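Local coordinates for protein lysyl oxidase (Pichia pastoris, PDB 1W7C) that probably oxidises primary amines, lysyl side chains among them, using a copper ion and a topaquinone cofactor formed from one of its own tyrosines, at residues 100-105 / 111-116; 176-181 / 185-190; 205-210 / 254-259; 309-314 / 319-324. All coordinates share one frame; numbering follows the deposited sequence.

Interaction 1. Residues 100-105 / 111-116; sequences LKVGPL and TTIEPL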
loop_
_atom_site.group_PDB
_atom_site.type_symbol
_atom_site.label_atom_id
_atom_site.label_comp_id
_atom_site.label_asym_id
_atom_site.label_seq_id
_atom_site.Cartn_x
_atom_site.Cartn_y
_atom_site.Cartn_z
ATOM N N LEU A 100 -23.968 29.613 17.364
ATOM C CA LEU A 100 -25.292 29.604 17.922
ATOM C C LEU A 100 -26.039 28.357 17.456
ATOM O O LEU A 100 -25.962 27.979 16.300
ATOM C CB LEU A 100 -26.075 30.858 17.475
ATOM C CG LEU A 100 -25.425 32.213 17.809
ATOM C CD1 LEU A 100 -26.209 33.300 17.089
ATOM C CD2 LEU A 100 -25.352 32.484 19.280
ATOM N N LYS A 101 -26.756 27.731 18.392
ATOM C CA LYS A 101 -27.652 26.615 18.107
ATOM C C LYS A 101 -29.034 27.165 17.827
ATOM O O LYS A 101 -29.557 27.966 18.619
ATOM C CB LYS A 101 -27.698 25.659 19.296
ATOM C CG LYS A 101 -28.666 24.472 19.146
ATOM C CD LYS A 101 -28.558 23.565 20.372
ATOM C CE LYS A 101 -29.872 22.922 20.760
ATOM N NZ LYS A 101 -29.663 21.778 21.708
ATOM N N VAL A 102 -29.604 26.761 16.698
ATOM C CA VAL A 102 -30.976 27.143 16.333
ATOM C C VAL A 102 -31.789 25.878 16.196
ATOM O O VAL A 102 -31.509 25.038 15.355
ATOM C CB VAL A 102 -31.062 27.958 15.035
ATOM C CG1 VAL A 102 -32.505 28.376 14.782
ATOM C CG2 VAL A 102 -30.133 29.182 15.088
ATOM N N GLY A 103 -32.782 25.732 17.053
ATOM C CA GLY A 103 -33.629 24.564 17.019
ATOM C C GLY A 103 -34.565 24.471 18.208
ATOM O O GLY A 103 -34.532 25.322 19.086
ATOM N N PRO A 104 -35.419 23.460 18.229
ATOM C CA PRO A 104 -35.517 22.456 17.159
ATOM C C PRO A 104 -36.196 22.976 15.891
ATOM O O PRO A 104 -36.857 24.033 15.901
ATOM C CB PRO A 104 -36.362 21.352 17.799
ATOM C CG PRO A 104 -37.213 22.070 18.806
ATOM C CD PRO A 104 -36.368 23.196 19.324
ATOM N N LEU A 105 -36.020 22.221 14.810
ATOM C CA LEU A 105 -36.583 22.525 13.518
ATOM C C LEU A 105 -37.612 21.430 13.177
ATOM O O LEU A 105 -37.478 20.287 13.641
ATOM C CB LEU A 105 -35.494 22.543 12.452
ATOM C CG LEU A 105 -34.308 23.475 12.690
ATOM C CD1 LEU A 105 -33.264 23.350 11.571
ATOM C CD2 LEU A 105 -34.800 24.913 12.814
ATOM N N THR A 111 -38.780 26.770 19.183
ATOM C CA THR A 111 -37.444 27.042 18.660
ATOM C C THR A 111 -36.781 28.171 19.398
ATOM O O THR A 111 -37.384 29.226 19.632
ATOM C CB THR A 111 -37.509 27.398 17.183
ATOM O OG1 THR A 111 -38.134 26.336 16.479
ATOM C CG2 THR A 111 -36.124 27.515 16.565
ATOM N N THR A 112 -35.514 27.967 19.722
ATOM C CA THR A 112 -34.698 28.977 20.346
ATOM C C THR A 112 -33.373 29.159 19.629
ATOM O O THR A 112 -32.967 28.349 18.792
ATOM C CB THR A 112 -34.414 28.616 21.813
ATOM O OG1 THR A 112 -33.672 27.386 21.886
ATOM C CG2 THR A 112 -35.724 28.352 22.596
ATOM N N ILE A 113 -32.718 30.247 19.982
ATOM C CA ILE A 113 -31.341 30.512 19.592
ATOM C C ILE A 113 -30.501 30.671 20.848
ATOM O O ILE A 113 -30.809 31.518 21.692
ATOM C CB ILE A 113 -31.257 31.788 18.754
ATOM C CG1 ILE A 113 -32.213 31.714 17.546
ATOM C CG2 ILE A 113 -29.813 32.040 18.342
ATOM C CD1 ILE A 113 -32.284 33.000 16.723
ATOM N N GLU A 114 -29.455 29.843 20.978
ATOM C CA GLU A 114 -28.618 29.827 22.167
ATOM C C GLU A 114 -27.151 29.804 21.780
ATOM O O GLU A 114 -26.800 29.216 20.768
ATOM C CB GLU A 114 -28.889 28.568 22.999
ATOM C CG GLU A 114 -30.343 28.338 23.397
ATOM C CD GLU A 114 -30.566 26.949 23.971
ATOM O OE1 GLU A 114 -29.586 26.164 24.053
ATOM O OE2 GLU A 114 -31.720 26.638 24.333
ATOM N N PRO A 115 -26.275 30.375 22.604
ATOM C CA PRO A 115 -24.841 30.159 22.421
ATOM C C PRO A 115 -24.515 28.659 22.379
ATOM O O PRO A 115 -25.080 27.864 23.118
ATOM C CB PRO A 115 -24.212 30.847 23.639
ATOM C CG PRO A 115 -25.214 31.814 24.114
ATOM C CD PRO A 115 -26.549 31.224 23.778
ATOM N N LEU A 116 -23.602 28.300 21.492
ATOM C CA LEU A 116 -23.227 26.912 21.241
ATOM C C LEU A 116 -21.738 26.736 21.433
ATOM O O LEU A 116 -20.933 27.388 20.746
ATOM C CB LEU A 116 -23.613 26.539 19.818
ATOM C CG LEU A 116 -23.269 25.151 19.337
ATOM C CD1 LEU A 116 -23.877 24.070 20.217
ATOM C CD2 LEU A 116 -23.763 25.001 17.906
HETATM O O HOH W 1 -31.255 26.511 20.472
HETATM O O HOH W 2 -31.003 23.722 23.965
#
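With OG1 of Thr111 turned anti to its carbonyl carbon (chi1 -57°), the hydroxyl comes down on the backbone of Pro104 while CG2 is carried toward Val102. Thr111 OG1 donates to Pro104 O at 2.7 Å, almost in line with that C=O, and CG2 meets Val102 CG1 at 4.1 Å. Because the same OG1 is also bonded to Ser108 N, a valine here would probably leave both Pro104 O and the turn amide without their mate. Val102 CG2 lies alongside Ile113 CG1, 4.1 Å apart and pointing the same way. Ile113 CG2 slants across to Leu100 CB at 4.0 Å; Leu35 of helix 26-39 touches Val102, Thr111 and Ile113. In contrast to this apolar face, the other is hydrated and carries Lys101 and Glu114, whose OE1 accepts a hydrogen bond from a water at 2.8 Å. Two reciprocal backbone pairs fix the register: Lys101 with Glu114, and Gly103 with Thr112, where Thr112 N to Gly103 O (2.9 Å, 173°) is nearly straight. Together with strand axes running 160° apart and a five-residue connection, these pairs identify an antiparallel beta hairpin, probably part of the N2-type domain of this copper amine oxidase.

Interaction 2. Residues 176-181 / 185-190; sequences APQLHD and GATVDY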
loop_
_atom_site.group_PDB
_atom_site.type_symbol
_atom_site.label_atom_id
_atom_site.label_comp_id
_atom_site.label_asym_id
_atom_site.label_seq_id
_atom_site.Cartn_x
_atom_site.Cartn_y
_atom_site.Cartn_z
ATOM N N ALA A 176 -0.702 31.976 5.614
ATOM C CA ALA A 176 -1.675 31.456 6.572
ATOM C C ALA A 176 -0.994 30.407 7.436
ATOM O O ALA A 176 -0.326 29.501 6.905
ATOM C CB ALA A 176 -2.849 30.837 5.846
ATOM N N PRO A 177 -1.211 30.447 8.750
ATOM C CA PRO A 177 -2.131 31.381 9.423
ATOM C C PRO A 177 -1.520 32.756 9.687
ATOM O O PRO A 177 -0.320 32.998 9.531
ATOM C CB PRO A 177 -2.372 30.679 10.761
ATOM C CG PRO A 177 -1.052 30.011 11.043
ATOM C CD PRO A 177 -0.645 29.464 9.691
ATOM N N GLN A 178 -2.399 33.674 10.071
ATOM C CA GLN A 178 -1.974 34.931 10.694
ATOM C C GLN A 178 -1.303 34.646 12.032
ATOM O O GLN A 178 -1.444 33.531 12.573
ATOM C CB GLN A 178 -3.210 35.847 10.859
ATOM C CG GLN A 178 -3.884 36.202 9.524
ATOM C CD GLN A 178 -5.169 36.944 9.678
ATOM O OE1 GLN A 178 -5.743 37.348 8.679
ATOM N NE2 GLN A 178 -5.635 37.123 10.921
ATOM N N LEU A 179 -0.566 35.631 12.545
ATOM C CA LEU A 179 0.219 35.497 13.764
ATOM C C LEU A 179 -0.237 36.517 14.824
ATOM O O LEU A 179 0.271 37.648 14.902
ATOM C CB LEU A 179 1.702 35.659 13.439
ATOM C CG LEU A 179 2.262 34.526 12.557
ATOM C CD1 LEU A 179 3.605 34.960 11.958
ATOM C CD2 LEU A 179 2.434 33.230 13.324
ATOM N N HIS A 180 -1.173 36.092 15.661
ATOM C CA HIS A 180 -1.655 36.895 16.769
ATOM C C HIS A 180 -0.905 36.510 18.026
ATOM O O HIS A 180 -0.729 35.336 18.360
ATOM C CB HIS A 180 -3.165 36.706 16.984
ATOM C CG HIS A 180 -3.680 37.418 18.194
ATOM N ND1 HIS A 180 -3.748 38.794 18.261
ATOM C CD2 HIS A 180 -4.074 36.959 19.413
ATOM C CE1 HIS A 180 -4.202 39.157 19.455
ATOM N NE2 HIS A 180 -4.405 38.064 20.176
ATOM N N ASP A 181 -0.443 37.532 18.719
ATOM C CA ASP A 181 0.368 37.348 19.923
ATOM C C ASP A 181 -0.493 37.753 21.126
ATOM O O ASP A 181 -0.715 38.943 21.338
ATOM C CB ASP A 181 1.632 38.210 19.864
ATOM C CG ASP A 181 2.538 37.992 21.017
ATOM O OD1 ASP A 181 2.129 37.417 22.049
ATOM O OD2 ASP A 181 3.698 38.428 21.003
ATOM N N GLY A 185 -1.225 41.583 22.186
ATOM C CA GLY A 185 -2.423 41.905 21.421
ATOM C C GLY A 185 -2.251 42.117 19.926
ATOM O O GLY A 185 -3.221 42.267 19.203
ATOM N N ALA A 186 -1.014 42.180 19.462
ATOM C CA ALA A 186 -0.725 42.408 18.049
ATOM C C ALA A 186 -1.019 41.209 17.173
ATOM O O ALA A 186 -0.782 40.074 17.561
ATOM C CB ALA A 186 0.742 42.815 17.882
ATOM N N THR A 187 -1.482 41.492 15.959
ATOM C CA THR A 187 -1.675 40.512 14.918
ATOM C C THR A 187 -0.890 40.948 13.713
ATOM O O THR A 187 -1.131 42.020 13.160
ATOM C CB THR A 187 -3.162 40.387 14.580
ATOM O OG1 THR A 187 -3.876 40.072 15.787
ATOM C CG2 THR A 187 -3.440 39.269 13.524
ATOM N N VAL A 188 0.048 40.096 13.310
ATOM C CA VAL A 188 0.864 40.337 12.130
ATOM C C VAL A 188 0.712 39.208 11.122
ATOM O O VAL A 188 0.115 38.172 11.396
ATOM C CB VAL A 188 2.347 40.575 12.500
ATOM C CG1 VAL A 188 2.461 41.679 13.515
ATOM C CG2 VAL A 188 2.981 39.282 13.030
ATOM N N ASP A 189 1.246 39.434 9.939
ATOM C CA ASP A 189 1.152 38.443 8.878
ATOM C C ASP A 189 2.258 38.722 7.861
ATOM O O ASP A 189 2.637 39.877 7.648
ATOM C CB ASP A 189 -0.263 38.537 8.245
ATOM C CG ASP A 189 -0.682 37.326 7.455
ATOM O OD1 ASP A 189 0.031 36.279 7.456
ATOM O OD2 ASP A 189 -1.776 37.318 6.825
ATOM N N TYR A 190 2.787 37.664 7.284
ATOM C CA TYR A 190 3.775 37.764 6.235
ATOM C C TYR A 190 3.081 37.547 4.889
ATOM O O TYR A 190 1.936 37.122 4.818
ATOM C CB TYR A 190 4.879 36.729 6.443
ATOM C CG TYR A 190 5.801 37.054 7.610
ATOM C CD1 TYR A 190 5.484 36.660 8.899
ATOM C CD2 TYR A 190 6.989 37.752 7.430
ATOM C CE1 TYR A 190 6.320 36.944 9.959
ATOM C CE2 TYR A 190 7.853 38.026 8.498
ATOM C CZ TYR A 190 7.512 37.613 9.755
ATOM O OH TYR A 190 8.378 37.889 10.790
HETATM O O HOH W 3 2.143 34.787 8.820
HETATM O O HOH W 4 1.868 39.195 16.529
#
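His180 and Thr187 face each other as a non-hydrogen-bonded pair of an antiparallel beta hairpin, formed by strands 170-180 and 187-195, with their CA atoms only 4.1 Å apart. This face is the tight one. With CG anti to the backbone N (chi1 175°), the imidazole swings along the partner strand, and ND1 donates to Thr187 OG1 at 2.8 Å, tilted 19° from the ring plane. CE1 comes edge-on to Gly185 O at 3.3 Å. Since Thr187 OG1 is also bonded to Glu130 OE2, a leucine here in place of His180 would probably cost the hydroxyl its imidazole donor and set it freer to turn. Further along, Gln178 CG lies 3.6 Å from Asp189 OD2; Lys142 NZ grips both ends, by a salt bridge to Asp189 OD2 and a hydrogen bond to Gln178 OE1. The opposite face is looser: the partly exposed Leu179 and Val188 touch through CB and CG2 at 3.9 Å, and Leu179 CD1 reaches the ring edge of the buried Tyr190. Between Leu179 and Val188 run reciprocal backbone bonds. At the turn, Asp181 N binds Ala186 O and Gly185 N binds Asp181 O; the backbone angles of Gly185 leave no room for a CB beside the preceding carbonyl oxygen. Solvent enters beside this end, where one water donates to both Leu179 O, at 2.8 Å, and Ala186 O, at 3.0 Å.

Interaction 3. Residues 205-210 / 254-259; sequences VPTGFF and PKIDVD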
loop_
_atom_site.group_PDB
_atom_site.type_symbol
_atom_site.label_atom_id
_atom_site.label_comp_id
_atom_site.label_asym_id
_atom_site.label_seq_id
_atom_site.Cartn_x
_atom_site.Cartn_y
_atom_site.Cartn_z
ATOM N N VAL A 205 5.922 29.956 -9.651
ATOM C CA VAL A 205 6.655 31.186 -9.934
ATOM C C VAL A 205 6.614 32.187 -8.777
ATOM O O VAL A 205 6.222 33.354 -8.941
ATOM C CB VAL A 205 6.157 31.804 -11.267
ATOM C CG1 VAL A 205 6.709 31.019 -12.444
ATOM C CG2 VAL A 205 4.639 31.816 -11.332
ATOM N N PRO A 206 7.063 31.738 -7.601
ATOM C CA PRO A 206 7.270 32.641 -6.469
ATOM C C PRO A 206 8.472 33.534 -6.725
ATOM O O PRO A 206 9.517 33.077 -7.214
ATOM C CB PRO A 206 7.561 31.686 -5.309
ATOM C CG PRO A 206 8.258 30.502 -5.954
ATOM C CD PRO A 206 7.547 30.378 -7.292
ATOM N N THR A 207 8.339 34.814 -6.385
ATOM C CA THR A 207 9.361 35.822 -6.738
ATOM C C THR A 207 10.502 36.008 -5.756
ATOM O O THR A 207 11.498 36.636 -6.099
ATOM C CB THR A 207 8.707 37.190 -6.909
ATOM O OG1 THR A 207 8.124 37.617 -5.670
ATOM C CG2 THR A 207 7.573 37.139 -7.934
ATOM N N GLY A 208 10.347 35.534 -4.530
ATOM C CA GLY A 208 11.315 35.813 -3.476
ATOM C C GLY A 208 11.219 37.211 -2.910
ATOM O O GLY A 208 12.097 37.636 -2.155
ATOM N N PHE A 209 10.145 37.936 -3.247
ATOM C CA PHE A 209 9.884 39.217 -2.588
ATOM C C PHE A 209 8.888 38.999 -1.460
ATOM O O PHE A 209 7.805 38.482 -1.692
ATOM C CB PHE A 209 9.326 40.235 -3.571
ATOM C CG PHE A 209 9.150 41.583 -2.967
ATOM C CD1 PHE A 209 10.219 42.426 -2.856
ATOM C CD2 PHE A 209 7.939 41.965 -2.410
ATOM C CE1 PHE A 209 10.080 43.646 -2.272
ATOM C CE2 PHE A 209 7.800 43.202 -1.800
ATOM C CZ PHE A 209 8.874 44.034 -1.732
ATOM N N PHE A 210 9.253 39.380 -0.247
ATOM C CA PHE A 210 8.437 39.138 0.940
ATOM C C PHE A 210 8.141 40.440 1.687
ATOM O O PHE A 210 8.823 41.449 1.527
ATOM C CB PHE A 210 9.164 38.174 1.890
ATOM C CG PHE A 210 9.617 36.893 1.218
ATOM C CD1 PHE A 210 10.930 36.739 0.815
ATOM C CD2 PHE A 210 8.698 35.888 0.899
ATOM C CE1 PHE A 210 11.329 35.593 0.153
ATOM C CE2 PHE A 210 9.109 34.726 0.268
ATOM C CZ PHE A 210 10.405 34.584 -0.124
ATOM N N PRO A 254 18.601 36.381 -9.402
ATOM C CA PRO A 254 18.096 36.001 -10.723
ATOM C C PRO A 254 16.568 36.007 -10.819
ATOM O O PRO A 254 15.860 35.503 -9.941
ATOM C CB PRO A 254 18.665 34.591 -10.922
ATOM C CG PRO A 254 19.932 34.598 -10.116
ATOM C CD PRO A 254 19.591 35.412 -8.896
ATOM N N LYS A 255 16.079 36.589 -11.899
ATOM C CA LYS A 255 14.655 36.772 -12.130
ATOM C C LYS A 255 14.070 35.581 -12.884
ATOM O O LYS A 255 14.756 34.904 -13.642
ATOM C CB LYS A 255 14.403 38.089 -12.888
ATOM C CG LYS A 255 14.854 39.320 -12.104
ATOM C CD LYS A 255 14.776 40.607 -12.920
ATOM C CE LYS A 255 15.391 41.769 -12.152
ATOM N NZ LYS A 255 15.580 42.947 -13.030
ATOM N N ILE A 256 12.786 35.334 -12.659
ATOM C CA ILE A 256 12.055 34.302 -13.351
ATOM C C ILE A 256 11.998 34.635 -14.839
ATOM O O ILE A 256 11.739 35.779 -15.211
ATOM C CB ILE A 256 10.627 34.194 -12.776
ATOM C CG1 ILE A 256 10.686 33.712 -11.318
ATOM C CG2 ILE A 256 9.819 33.212 -13.564
ATOM C CD1 ILE A 256 9.400 33.972 -10.523
ATOM N N ASP A 257 12.219 33.623 -15.679
ATOM C CA ASP A 257 12.015 33.755 -17.122
ATOM C C ASP A 257 10.523 33.583 -17.444
ATOM O O ASP A 257 10.029 32.482 -17.710
ATOM C CB ASP A 257 12.869 32.746 -17.882
ATOM C CG ASP A 257 12.805 32.931 -19.383
ATOM O OD1 ASP A 257 12.008 33.746 -19.882
ATOM O OD2 ASP A 257 13.540 32.282 -20.134
ATOM N N VAL A 258 9.817 34.711 -17.452
ATOM C CA VAL A 258 8.366 34.721 -17.660
ATOM C C VAL A 258 7.934 34.469 -19.101
ATOM O O VAL A 258 6.763 34.203 -19.360
ATOM C CB VAL A 258 7.721 36.030 -17.125
ATOM C CG1 VAL A 258 8.037 36.208 -15.638
ATOM C CG2 VAL A 258 8.153 37.264 -17.936
ATOM N N ASP A 259 8.898 34.476 -20.008
ATOM C CA ASP A 259 8.651 34.217 -21.407
ATOM C C ASP A 259 8.663 32.729 -21.739
ATOM O O ASP A 259 8.233 32.341 -22.837
ATOM C CB ASP A 259 9.693 34.948 -22.267
ATOM C CG ASP A 259 9.596 36.451 -22.150
ATOM O OD1 ASP A 259 8.473 36.979 -21.985
ATOM O OD2 ASP A 259 10.598 37.188 -22.215
#
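In the DUF1965 region, probably the N3-type domain of this copper amine oxidase, Ile256 projects from an irregular loop onto the chain at Val205, Pro206 and Thr207. Ile256 alone carries the contact from the 254-259 side: it makes every approach within 4.5 Å, and the two segments bury just 131 Å² between them. Its CG1 stands anti to the carbonyl carbon (chi1 -66°) and the chain then extends (chi2 162°), which carries the end methyl CD1 over the backbone of the other segment. CD1 sits 3.4 Å from Pro206 O and 3.6 Å from Val205 O, so a methyl lies against two carbonyl oxygens, and it also approaches Thr207 CA at 4.2 Å. The second branch, CG2, meets Val205 CG1 at 4.0 Å; the two side chains cross at about a right angle, touching through methyls. The segment that meets Ile256 turns a corner next to a five-stranded antiparallel sheet: 206-207 is weakly bonded, and strand 209-214 joins the sheet beyond Gly208, whose positive phi favours glycine. An ST turn marks this bend, Phe209 N donating to Thr207 OG1 at 3.2 Å with an N-H...O angle of 160°. Thr207 OG1 is also bonded to Cys193 O on strand 187-195, the strand from which Ile195 packs against both Val205 and Ile256. Val482, from another loop, touches Ile256 too. Beyond the isoleucine, an Asx turn bends the loop, Asp257 OD1 accepting from Asp259 N at 3.2 Å.

Interaction 4. Residues 309-314 / 319-324; sequences FYTSWS and ISFYDI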
loop_
_atom_site.group_PDB
_atom_site.type_symbol
_atom_site.label_atom_id
_atom_site.label_comp_id
_atom_site.label_asym_id
_atom_site.label_seq_id
_atom_site.Cartn_x
_atom_site.Cartn_y
_atom_site.Cartn_z
ATOM N N PHE A 309 -24.524 1.522 5.109
ATOM C CA PHE A 309 -24.072 2.758 5.752
ATOM C C PHE A 309 -24.838 3.952 5.209
ATOM O O PHE A 309 -25.396 3.877 4.129
ATOM C CB PHE A 309 -22.546 2.999 5.613
ATOM C CG PHE A 309 -22.044 3.018 4.197
ATOM C CD1 PHE A 309 -21.524 1.863 3.634
ATOM C CD2 PHE A 309 -22.153 4.156 3.391
ATOM C CE1 PHE A 309 -21.091 1.851 2.307
ATOM C CE2 PHE A 309 -21.702 4.151 2.062
ATOM C CZ PHE A 309 -21.185 2.997 1.529
ATOM N N TYR A 310 -24.804 5.036 5.966
ATOM C CA TYR A 310 -25.306 6.324 5.538
ATOM C C TYR A 310 -24.151 7.253 5.302
ATOM O O TYR A 310 -23.134 7.194 5.996
ATOM C CB TYR A 310 -26.199 6.952 6.616
ATOM C CG TYR A 310 -27.389 6.128 7.033
ATOM C CD1 TYR A 310 -27.261 5.142 7.997
ATOM C CD2 TYR A 310 -28.657 6.392 6.553
ATOM C CE1 TYR A 310 -28.362 4.387 8.402
ATOM C CE2 TYR A 310 -29.762 5.634 6.961
ATOM C CZ TYR A 310 -29.599 4.656 7.899
ATOM O OH TYR A 310 -30.695 3.909 8.293
ATOM N N THR A 311 -24.317 8.161 4.341
ATOM C CA THR A 311 -23.340 9.234 4.149
ATOM C C THR A 311 -23.929 10.589 4.557
ATOM O O THR A 311 -25.136 10.790 4.605
ATOM C CB THR A 311 -22.872 9.362 2.681
ATOM O OG1 THR A 311 -23.978 9.776 1.894
ATOM C CG2 THR A 311 -22.334 8.034 2.123
ATOM N N SER A 312 -23.035 11.477 4.919
ATOM C CA SER A 312 -23.346 12.847 5.261
ATOM C C SER A 312 -22.272 13.732 4.684
ATOM O O SER A 312 -21.144 13.300 4.498
ATOM C CB SER A 312 -23.419 13.009 6.791
ATOM O OG SER A 312 -23.746 14.343 7.115
ATOM N N TRP A 313 -22.619 14.996 4.447
ATOM C CA TRP A 313 -21.699 15.955 3.833
ATOM C C TRP A 313 -21.661 17.250 4.614
ATOM O O TRP A 313 -22.718 17.805 4.965
ATOM C CB TRP A 313 -22.183 16.249 2.401
ATOM C CG TRP A 313 -21.176 17.023 1.616
ATOM C CD1 TRP A 313 -21.059 18.395 1.532
ATOM C CD2 TRP A 313 -20.153 16.482 0.782
ATOM N NE1 TRP A 313 -20.012 18.724 0.704
ATOM C CE2 TRP A 313 -19.438 17.566 0.236
ATOM C CE3 TRP A 313 -19.771 15.175 0.423
ATOM C CZ2 TRP A 313 -18.383 17.390 -0.648
ATOM C CZ3 TRP A 313 -18.725 15.006 -0.479
ATOM C CH2 TRP A 313 -18.036 16.103 -0.986
ATOM N N SER A 314 -20.455 17.757 4.853
ATOM C CA SER A 314 -20.266 19.068 5.466
ATOM C C SER A 314 -19.345 19.942 4.651
ATOM O O SER A 314 -18.475 19.455 3.923
ATOM C CB SER A 314 -19.706 18.941 6.875
ATOM O OG SER A 314 -18.326 18.571 6.869
ATOM N N ILE A 319 -17.235 14.339 3.003
ATOM C CA ILE A 319 -18.082 13.196 3.309
ATOM C C ILE A 319 -17.740 12.585 4.665
ATOM O O ILE A 319 -16.580 12.572 5.077
ATOM C CB ILE A 319 -18.002 12.150 2.196
ATOM C CG1 ILE A 319 -19.300 11.363 2.078
ATOM C CG2 ILE A 319 -16.809 11.190 2.378
ATOM C CD1 ILE A 319 -19.379 10.480 0.828
ATOM N N SER A 320 -18.767 12.072 5.332
ATOM C CA SER A 320 -18.626 11.261 6.548
ATOM C C SER A 320 -19.559 10.051 6.369
ATOM O O SER A 320 -20.510 10.065 5.577
ATOM C CB SER A 320 -19.151 12.018 7.767
ATOM O OG SER A 320 -18.332 13.086 8.113
ATOM N N PHE A 321 -19.283 9.018 7.166
ATOM C CA PHE A 321 -20.049 7.780 7.152
ATOM C C PHE A 321 -20.591 7.508 8.550
ATOM O O PHE A 321 -19.842 7.618 9.531
ATOM C CB PHE A 321 -19.169 6.608 6.733
ATOM C CG PHE A 321 -18.597 6.746 5.356
ATOM C CD1 PHE A 321 -17.400 7.426 5.173
ATOM C CD2 PHE A 321 -19.233 6.216 4.267
ATOM C CE1 PHE A 321 -16.889 7.598 3.906
ATOM C CE2 PHE A 321 -18.719 6.369 2.986
ATOM C CZ PHE A 321 -17.548 7.036 2.803
ATOM N N TYR A 322 -21.848 7.055 8.616
ATOM C CA TYR A 322 -22.471 6.726 9.883
ATOM C C TYR A 322 -23.128 5.362 9.800
ATOM O O TYR A 322 -23.642 4.933 8.745
ATOM C CB TYR A 322 -23.498 7.805 10.292
ATOM C CG TYR A 322 -22.862 9.079 10.733
ATOM C CD1 TYR A 322 -22.612 10.111 9.834
ATOM C CD2 TYR A 322 -22.480 9.259 12.038
ATOM C CE1 TYR A 322 -21.950 11.291 10.267
ATOM C CE2 TYR A 322 -21.863 10.404 12.463
ATOM C CZ TYR A 322 -21.619 11.423 11.580
ATOM O OH TYR A 322 -21.010 12.566 12.057
ATOM N N ASP A 323 -23.142 4.690 10.956
ATOM C CA ASP A 323 -23.837 3.389 11.068
ATOM C C ASP A 323 -23.350 2.376 10.050
ATOM O O ASP A 323 -24.129 1.781 9.316
ATOM C CB ASP A 323 -25.366 3.581 10.992
ATOM C CG ASP A 323 -26.121 2.420 11.564
ATOM O OD1 ASP A 323 -27.252 2.159 11.074
ATOM O OD2 ASP A 323 -25.640 1.744 12.503
ATOM N N ILE A 324 -22.046 2.189 9.987
ATOM C CA ILE A 324 -21.458 1.230 9.068
ATOM C C ILE A 324 -21.683 -0.161 9.623
ATOM O O ILE A 324 -21.190 -0.489 10.703
ATOM C CB ILE A 324 -19.950 1.437 8.829
ATOM C CG1 ILE A 324 -19.673 2.852 8.337
ATOM C CG2 ILE A 324 -19.468 0.400 7.798
ATOM C CD1 ILE A 324 -18.220 3.170 8.110
HETATM O O HOH W 5 -29.986 2.257 10.413
#
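Phe309 and Phe321 lead the first shell, pointing the same way from neighbouring strands. The edge of Phe321 is set toward the face of Phe309 in an offset edge-to-face pair, with ring centroids 5.4 Å apart and planes at 75°; the two CD2 atoms of Phe309 and Phe321 come within 3.7 Å. On the same face Thr311 CG2 touches both Ile319 CD1, at 4.0 Å, and Phe321 CE2, at 4.1 Å. Farther along, Trp313 has CG anti to the backbone N (chi1 -170°), which brings the indole against the backbone of Ile319, whose N lies over one ring face, toward its rim, 3.7 Å from Trp313 CE3. The other face carries Tyr310, whose ring lies alongside the Asp323 carboxylate and nearly coplanar with it, 16° between planes. A water joins Tyr310 OH to Asp323 OD1, donating to the latter at 2.8 Å. The backbone beneath holds the register by reciprocal bonds between Tyr310 and Tyr322 and between Ser312 and Ser320, of which Tyr310 N to Tyr322 O is nearly straight at 3.0 Å. In the second shell, Arg330 NE forms a salt bridge with Asp323 OD2, Lys17 O is bonded to Tyr310 OH, and Phe446 stacks on Phe309. Wholly buried and aromatic-rich, this is an antiparallel beta hairpin within the beta-sandwich enzyme domain of copper amine oxidases.

How the interactions relate
From the N terminus the four contacts follow in series, each closing before the next opens, so none nests within or crosses another. Interactions 1, 2 and 4 close short loops of five, three and four residues, each joining consecutive strands. Interaction 3 is the long-range one, closing 43 residues that include strands and helix 238-246. Interactions 2 and 3 reach the same five-stranded sheet, in which 187-195 and 209-214 are neighbours; their nearest atoms are about 6 Å apart without touching. Interaction 1 belongs to a separate antiparallel sheet, and interaction 4 to the enzyme domain, with centres about 24 Å apart.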